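Local atomic coordinates of cellobiose 2-epimerase (Caldibacillus thermoamylovorans, PDB entry 5ZHB), a protein that catalyses the reversible epimerisation of cellobiose at C2 of its reducing-end glucose, giving the corresponding glucosyl-mannose. Residues A[79-83]-A[84-88]; A[148-151]-A[152-155]; A[334-337]-A[338-341]. One frame throughout, in Å; residues are numbered along the deposited sequence.

Contact 1 (A[79-83]-A[84-88]); sequences YRFLT and EYVFD
F81 has its CG anti to the backbone N (chi1 -166°), whereas Y85, one turn further along the helix, has CG beside its own backbone N (chi1 -64°) and is carried back toward F81. The two side chains therefore cross at about a right angle, and CD1 of F81 touches CD2 of Y85 at 3.6 Å. Their ring planes lie 40° apart with centroids separated by 5.5 Å, an oblique aromatic pair, while CB of Y85 sits over one face of the F81 ring near its rim. V86 adds a branched aliphatic neighbour: its CG2 comes obliquely to the F81 ring, 4.1 Å from CE2, and its CB packs 3.9 Å from CD1 of L82. Flat and branched apolar groups suit this buried strip, where F81 and L82 also lean on T52 of helix 49-66. Replacing F81 by an alanine removes the ring, which is likely to open a gap beside V86 CG2 and let the Y85 ring turn more freely. T83 turns its hydroxyl onto the previous turn, OG1 donating to Y79 O at 2.8 Å, a bond that satisfies a buried polar group. The backbone, by contrast, widens beneath these side chains. F81 O accepts from Y85 N at 3.1 Å and again from V86 N at 3.3 Å, and L82 O receives F87 N at 3.0 Å. The five-residue steps from F81 O and L82 O make a pi-type turn that closes helix 69-86 just before F87 leaves helical geometry, within the (alpha/alpha)6 barrel expected of the N-acylglucosamine 2-epimerase family.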
loop_
_atom_site.group_PDB
_atom_site.type_symbol
_atom_site.label_atom_id
_atom_site.label_comp_id
_atom_site.label_asym_id
_atom_site.label_seq_id
_atom_site.Cartn_x
_atom_site.Cartn_y
_atom_site.Cartn_z
ATOM N N TYR A 79 -10.546 -13.972 -2.052
ATOM C CA TYR A 79 -9.639 -15.061 -1.728
ATOM C C TYR A 79 -9.659 -16.150 -2.808
ATOM O O TYR A 79 -8.593 -16.611 -3.265
ATOM C CB TYR A 79 -9.981 -15.609 -0.344
ATOM C CG TYR A 79 -9.133 -16.815 -0.007
ATOM C CD1 TYR A 79 -7.835 -16.654 0.450
ATOM C CD2 TYR A 79 -9.631 -18.107 -0.142
ATOM C CE1 TYR A 79 -7.042 -17.740 0.757
ATOM C CE2 TYR A 79 -8.838 -19.199 0.154
ATOM C CZ TYR A 79 -7.548 -19.016 0.609
ATOM O OH TYR A 79 -6.752 -20.056 0.968
ATOM N N ARG A 80 -10.879 -16.542 -3.208
ATOM C CA ARG A 80 -11.097 -17.517 -4.270
ATOM C C ARG A 80 -10.403 -17.116 -5.566
ATOM O O ARG A 80 -9.675 -17.900 -6.146
ATOM C CB ARG A 80 -12.591 -17.725 -4.559
ATOM C CG ARG A 80 -13.300 -18.458 -3.429
ATOM C CD ARG A 80 -14.700 -18.884 -3.857
ATOM N NE ARG A 80 -15.716 -17.825 -3.866
ATOM C CZ ARG A 80 -16.402 -17.372 -2.817
ATOM N NH1 ARG A 80 -16.296 -17.944 -1.622
ATOM N NH2 ARG A 80 -17.218 -16.343 -2.975
ATOM N N PHE A 81 -10.617 -15.893 -6.025
ATOM C CA PHE A 81 -9.998 -15.460 -7.262
ATOM C C PHE A 81 -8.473 -15.428 -7.153
ATOM O O PHE A 81 -7.768 -15.736 -8.122
ATOM C CB PHE A 81 -10.503 -14.062 -7.640
ATOM C CG PHE A 81 -10.146 -13.735 -9.078
ATOM C CD1 PHE A 81 -10.750 -14.429 -10.118
ATOM C CD2 PHE A 81 -9.221 -12.730 -9.406
ATOM C CE1 PHE A 81 -10.477 -14.092 -11.438
ATOM C CE2 PHE A 81 -8.903 -12.455 -10.720
ATOM C CZ PHE A 81 -9.548 -13.114 -11.738
ATOM N N LEU A 82 -7.978 -14.960 -6.004
ATOM C CA LEU A 82 -6.544 -14.871 -5.766
ATOM C C LEU A 82 -5.921 -16.263 -5.846
ATOM O O LEU A 82 -4.917 -16.426 -6.531
ATOM C CB LEU A 82 -6.211 -14.195 -4.437
ATOM C CG LEU A 82 -4.719 -14.039 -4.120
ATOM C CD1 LEU A 82 -4.106 -12.988 -5.050
ATOM C CD2 LEU A 82 -4.476 -13.700 -2.661
ATOM N N THR A 83 -6.475 -17.251 -5.116
ATOM C CA THR A 83 -5.818 -18.550 -5.010
ATOM C C THR A 83 -6.079 -19.416 -6.248
ATOM O O THR A 83 -5.240 -20.247 -6.583
ATOM C CB THR A 83 -6.208 -19.259 -3.712
ATOM O OG1 THR A 83 -7.619 -19.196 -3.605
ATOM C CG2 THR A 83 -5.598 -18.588 -2.495
ATOM N N GLU A 84 -7.209 -19.195 -6.941
ATOM C CA GLU A 84 -7.605 -20.027 -8.075
ATOM C C GLU A 84 -6.949 -19.584 -9.384
ATOM O O GLU A 84 -6.451 -20.436 -10.112
ATOM C CB GLU A 84 -9.128 -20.045 -8.181
ATOM C CG GLU A 84 -9.731 -20.905 -7.077
ATOM C CD GLU A 84 -11.232 -20.796 -6.967
ATOM O OE1 GLU A 84 -11.845 -20.233 -7.900
ATOM O OE2 GLU A 84 -11.766 -21.196 -5.905
ATOM N N TYR A 85 -6.875 -18.261 -9.641
ATOM C CA TYR A 85 -6.376 -17.727 -10.900
ATOM C C TYR A 85 -5.069 -16.927 -10.769
ATOM O O TYR A 85 -4.236 -16.995 -11.668
ATOM C CB TYR A 85 -7.504 -16.899 -11.514
ATOM C CG TYR A 85 -8.709 -17.771 -11.859
ATOM C CD1 TYR A 85 -8.679 -18.650 -12.945
ATOM C CD2 TYR A 85 -9.851 -17.751 -11.068
ATOM C CE1 TYR A 85 -9.755 -19.476 -13.223
ATOM C CE2 TYR A 85 -10.945 -18.554 -11.354
ATOM C CZ TYR A 85 -10.887 -19.431 -12.425
ATOM O OH TYR A 85 -11.988 -20.218 -12.657
ATOM N N VAL A 86 -4.909 -16.085 -9.729
ATOM C CA VAL A 86 -3.768 -15.170 -9.706
ATOM C C VAL A 86 -2.511 -15.941 -9.311
ATOM O O VAL A 86 -1.429 -15.643 -9.817
ATOM C CB VAL A 86 -3.978 -13.935 -8.809
ATOM C CG1 VAL A 86 -2.710 -13.067 -8.708
ATOM C CG2 VAL A 86 -5.179 -13.121 -9.247
ATOM N N PHE A 87 -2.649 -16.930 -8.413
ATOM C CA PHE A 87 -1.567 -17.823 -8.032
ATOM C C PHE A 87 -1.258 -18.729 -9.216
ATOM O O PHE A 87 -2.167 -19.260 -9.846
ATOM C CB PHE A 87 -1.894 -18.627 -6.759
ATOM C CG PHE A 87 -0.699 -19.344 -6.130
ATOM C CD1 PHE A 87 -0.317 -20.618 -6.575
ATOM C CD2 PHE A 87 0.073 -18.751 -5.123
ATOM C CE1 PHE A 87 0.781 -21.275 -6.018
ATOM C CE2 PHE A 87 1.180 -19.409 -4.570
ATOM C CZ PHE A 87 1.536 -20.657 -5.023
ATOM N N ASP A 88 0.034 -18.873 -9.526
ATOM C CA ASP A 88 0.488 -19.736 -10.608
ATOM C C ASP A 88 0.738 -21.125 -10.009
ATOM O O ASP A 88 1.744 -21.326 -9.337
ATOM C CB ASP A 88 1.774 -19.172 -11.177
ATOM C CG ASP A 88 2.497 -20.046 -12.198
ATOM O OD1 ASP A 88 2.028 -21.205 -12.478
ATOM O OD2 ASP A 88 3.492 -19.536 -12.744
#

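Contact 2 (A[148-151]-A[152-155]); sequences GFNE and ETNA
A short beta hairpin with a G1 bulge joins strand 149-150 to strand 155-160, and N150 stands at its closing pair with A155. N150 N donates to A155 O at 2.8 Å, nearly straight; the return bond from A155 N to N150 O is weak. N154, which also faces N150, takes positive phi and psi (56° and 62°), a left-handed conformation that asparagine tolerates better than most residues. The N150 side chain then organises the turn from within. Its CG is anti to the backbone N (chi1 -171°), which turns the amide toward the loop, and OD1 accepts E152 N at 2.8 Å to form an Asx turn, with a weaker, longer bond from T153 N. T153 packs across this amide at about a right angle, its OG1 3.3 Å from CG of N150. On the other side of the strand, the F149 ring lies against the bulge, meeting N154 OD1 at its edge, 3.2 Å from CZ. N154 ND2 is held by N211, and R208 makes a cation-pi contact with F149, so both groups are fixed from outside the hairpin. Beyond the Asx turn, a water accepts from N150 ND2 at 3.1 Å and donates a weak bond to E152 OE2, spanning the amide and the carboxylate.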
loop_
_atom_site.group_PDB
_atom_site.type_symbol
_atom_site.label_atom_id
_atom_site.label_comp_id
_atom_site.label_asym_id
_atom_site.label_seq_id
_atom_site.Cartn_x
_atom_site.Cartn_y
_atom_site.Cartn_z
ATOM N N GLY A 148 13.783 -14.151 -4.143
ATOM C CA GLY A 148 13.546 -12.702 -4.193
ATOM C C GLY A 148 14.496 -11.856 -3.330
ATOM O O GLY A 148 14.264 -10.663 -3.176
ATOM N N PHE A 149 15.605 -12.440 -2.829
ATOM C CA PHE A 149 16.502 -11.750 -1.898
ATOM C C PHE A 149 17.950 -11.905 -2.352
ATOM O O PHE A 149 18.358 -13.003 -2.694
ATOM C CB PHE A 149 16.377 -12.259 -0.459
ATOM C CG PHE A 149 17.335 -11.567 0.515
ATOM C CD1 PHE A 149 17.148 -10.237 0.878
ATOM C CD2 PHE A 149 18.404 -12.259 1.087
ATOM C CE1 PHE A 149 18.025 -9.590 1.750
ATOM C CE2 PHE A 149 19.262 -11.623 1.986
ATOM C CZ PHE A 149 19.079 -10.286 2.305
ATOM N N ASN A 150 18.686 -10.782 -2.417
ATOM C CA ASN A 150 20.085 -10.775 -2.779
ATOM C C ASN A 150 20.970 -10.752 -1.522
ATOM O O ASN A 150 21.152 -9.705 -0.917
ATOM C CB ASN A 150 20.338 -9.601 -3.696
ATOM C CG ASN A 150 21.710 -9.659 -4.294
ATOM O OD1 ASN A 150 22.588 -10.309 -3.721
ATOM N ND2 ASN A 150 21.895 -8.970 -5.408
ATOM N N GLU A 151 21.546 -11.908 -1.161
ATOM C CA GLU A 151 22.537 -12.032 -0.095
ATOM C C GLU A 151 23.712 -11.065 -0.220
ATOM O O GLU A 151 24.254 -10.588 0.774
ATOM C CB GLU A 151 23.171 -13.415 -0.155
ATOM C CG GLU A 151 22.279 -14.471 0.475
ATOM C CD GLU A 151 22.140 -14.170 1.945
ATOM O OE1 GLU A 151 23.179 -13.834 2.558
ATOM O OE2 GLU A 151 21.014 -14.253 2.467
ATOM N N GLU A 152 24.161 -10.832 -1.441
ATOM C CA GLU A 152 25.373 -10.070 -1.655
ATOM C C GLU A 152 25.166 -8.620 -1.238
ATOM O O GLU A 152 26.045 -8.073 -0.583
ATOM C CB GLU A 152 25.861 -10.088 -3.101
ATOM C CG GLU A 152 27.046 -11.006 -3.355
ATOM C CD GLU A 152 27.584 -10.658 -4.722
ATOM O OE1 GLU A 152 28.534 -9.836 -4.838
ATOM O OE2 GLU A 152 26.996 -11.215 -5.671
ATOM N N THR A 153 24.018 -8.019 -1.617
ATOM C CA THR A 153 23.806 -6.580 -1.463
ATOM C C THR A 153 23.002 -6.264 -0.196
ATOM O O THR A 153 22.910 -5.094 0.163
ATOM C CB THR A 153 23.098 -6.031 -2.707
ATOM O OG1 THR A 153 21.855 -6.727 -2.792
ATOM C CG2 THR A 153 23.890 -6.242 -3.982
ATOM N N ASN A 154 22.439 -7.292 0.448
ATOM C CA ASN A 154 21.415 -7.194 1.476
ATOM C C ASN A 154 20.198 -6.406 0.956
ATOM O O ASN A 154 19.855 -5.332 1.464
ATOM C CB ASN A 154 21.939 -6.606 2.782
ATOM C CG ASN A 154 21.009 -6.883 3.942
ATOM O OD1 ASN A 154 20.182 -7.805 3.910
ATOM N ND2 ASN A 154 21.180 -6.140 5.027
ATOM N N ALA A 155 19.548 -6.926 -0.090
ATOM C CA ALA A 155 18.424 -6.196 -0.670
ATOM C C ALA A 155 17.456 -7.168 -1.324
ATOM O O ALA A 155 17.856 -8.193 -1.873
ATOM C CB ALA A 155 18.943 -5.155 -1.625
HETATM O O HOH W 1 24.672 -8.838 -6.683
#

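Contact 3 (A[334-337]-A[338-341]); sequences RIWD and YVKT
K340 lays its aliphatic chain over one face of the W336 indole, with CG 3.9 Å from the centroid of the six-membered ring, a CH-pi contact. A long, flexible lysine suits the place: its methylenes cover the ring while the bend at chi3 (-64°) carries CE over the same indole toward NE1 of W336, 3.6 Å away. V339 meets the same indole obliquely, CG1 standing 3.8 Å from CZ3, and its other branch, CG2, packs against CG2 of I335 at 4.0 Å. In the backbone below, K340 N gives a four-residue-step bond to W336 O at 2.9 Å. D337 O is gripped twice: T341 N and T341 OG1 reach it from opposite faces of its carbonyl plane, OG1 at 2.8 Å. D337 OD1 lies 4.3 Å from K340 NZ, beyond a salt bridge, and probably adds only a mild attraction. Further out, I335 faces helix 306-323, F8 meets W336 edge-to-face, and E7 OE1 both accepts from W336 NE1 and makes a salt bridge with K340 NZ. One carboxylate oxygen thus gathers the indole N-H and the ammonium group, tying helix 326-343 to the N-terminal helix 2-21.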
loop_
_atom_site.group_PDB
_atom_site.type_symbol
_atom_site.label_atom_id
_atom_site.label_comp_id
_atom_site.label_asym_id
_atom_site.label_seq_id
_atom_site.Cartn_x
_atom_site.Cartn_y
_atom_site.Cartn_z
ATOM N N ARG A 334 -7.127 19.454 8.256
ATOM C CA ARG A 334 -7.111 20.218 7.028
ATOM C C ARG A 334 -7.010 19.317 5.792
ATOM O O ARG A 334 -7.597 19.617 4.755
ATOM C CB ARG A 334 -5.953 21.218 6.992
ATOM C CG ARG A 334 -6.100 22.260 8.092
ATOM C CD ARG A 334 -4.873 23.164 8.119
ATOM N NE ARG A 334 -4.939 24.087 6.991
ATOM C CZ ARG A 334 -3.961 24.492 6.192
ATOM N NH1 ARG A 334 -2.725 24.031 6.296
ATOM N NH2 ARG A 334 -4.246 25.361 5.248
ATOM N N ILE A 335 -6.277 18.203 5.877
ATOM C CA ILE A 335 -6.285 17.268 4.758
ATOM C C ILE A 335 -7.707 16.741 4.565
ATOM O O ILE A 335 -8.173 16.612 3.437
ATOM C CB ILE A 335 -5.302 16.102 4.969
ATOM C CG1 ILE A 335 -3.865 16.598 5.130
ATOM C CG2 ILE A 335 -5.419 15.088 3.819
ATOM C CD1 ILE A 335 -2.964 15.558 5.765
ATOM N N TRP A 336 -8.370 16.382 5.661
ATOM C CA TRP A 336 -9.687 15.800 5.544
ATOM C C TRP A 336 -10.658 16.770 4.882
ATOM O O TRP A 336 -11.405 16.389 3.976
ATOM C CB TRP A 336 -10.196 15.356 6.902
ATOM C CG TRP A 336 -11.566 14.739 6.835
ATOM C CD1 TRP A 336 -12.628 15.088 7.612
ATOM C CD2 TRP A 336 -12.005 13.645 6.006
ATOM N NE1 TRP A 336 -13.710 14.309 7.310
ATOM C CE2 TRP A 336 -13.356 13.401 6.346
ATOM C CE3 TRP A 336 -11.412 12.846 5.021
ATOM C CZ2 TRP A 336 -14.112 12.403 5.743
ATOM C CZ3 TRP A 336 -12.173 11.845 4.426
ATOM C CH2 TRP A 336 -13.491 11.624 4.796
ATOM N N ASP A 337 -10.623 18.043 5.288
ATOM C CA ASP A 337 -11.446 19.047 4.630
ATOM C C ASP A 337 -11.171 19.154 3.142
ATOM O O ASP A 337 -12.093 19.310 2.345
ATOM C CB ASP A 337 -11.242 20.443 5.192
ATOM C CG ASP A 337 -12.324 20.781 6.196
ATOM O OD1 ASP A 337 -13.515 20.760 5.782
ATOM O OD2 ASP A 337 -11.969 20.981 7.376
ATOM N N TYR A 338 -9.892 19.168 2.772
ATOM C CA TYR A 338 -9.541 19.193 1.368
ATOM C C TYR A 338 -10.148 17.979 0.651
ATOM O O TYR A 338 -10.705 18.121 -0.447
ATOM C CB TYR A 338 -8.026 19.175 1.188
ATOM C CG TYR A 338 -7.632 19.220 -0.271
ATOM C CD1 TYR A 338 -7.406 20.421 -0.935
ATOM C CD2 TYR A 338 -7.483 18.037 -0.984
ATOM C CE1 TYR A 338 -7.073 20.446 -2.283
ATOM C CE2 TYR A 338 -7.185 18.057 -2.325
ATOM C CZ TYR A 338 -6.965 19.254 -2.976
ATOM O OH TYR A 338 -6.646 19.180 -4.298
ATOM N N VAL A 339 -9.966 16.791 1.257
ATOM C CA VAL A 339 -10.397 15.531 0.679
ATOM C C VAL A 339 -11.918 15.522 0.462
ATOM O O VAL A 339 -12.399 15.067 -0.579
ATOM C CB VAL A 339 -9.956 14.320 1.522
ATOM C CG1 VAL A 339 -10.643 13.031 1.102
ATOM C CG2 VAL A 339 -8.448 14.111 1.445
ATOM N N LYS A 340 -12.688 15.945 1.461
ATOM C CA LYS A 340 -14.131 16.031 1.283
ATOM C C LYS A 340 -14.492 17.051 0.225
ATOM O O LYS A 340 -15.414 16.812 -0.525
ATOM C CB LYS A 340 -14.871 16.450 2.549
ATOM C CG LYS A 340 -14.898 15.371 3.595
ATOM C CD LYS A 340 -15.769 15.836 4.749
ATOM C CE LYS A 340 -15.166 17.047 5.417
ATOM N NZ LYS A 340 -15.738 17.171 6.764
ATOM N N THR A 341 -13.751 18.166 0.133
ATOM C CA THR A 341 -14.092 19.211 -0.812
ATOM C C THR A 341 -13.725 18.840 -2.247
ATOM O O THR A 341 -14.478 19.216 -3.134
ATOM C CB THR A 341 -13.492 20.567 -0.460
ATOM O OG1 THR A 341 -13.979 20.783 0.848
ATOM C CG2 THR A 341 -13.937 21.680 -1.398
#

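In the fold
Along the chain the contacts come in series: contact 1 closes helix 69-86, contact 2 forms the hairpin between strands 149-150 and 155-160, and contact 3 lies within helix 326-343. None touches another. Contacts 1 and 2 are closest, with centres 28 Å apart; contact 3 lies 37 Å from contact 1 and 41 Å from contact 2, centre to centre, across the middle of the chain from both. The three lie well out from the centre of what is probably one helical barrel. They are independent local features: a helix ends at contact 1, two strands turn back at contact 2, and a helix is joined to helix 2-21 at contact 3.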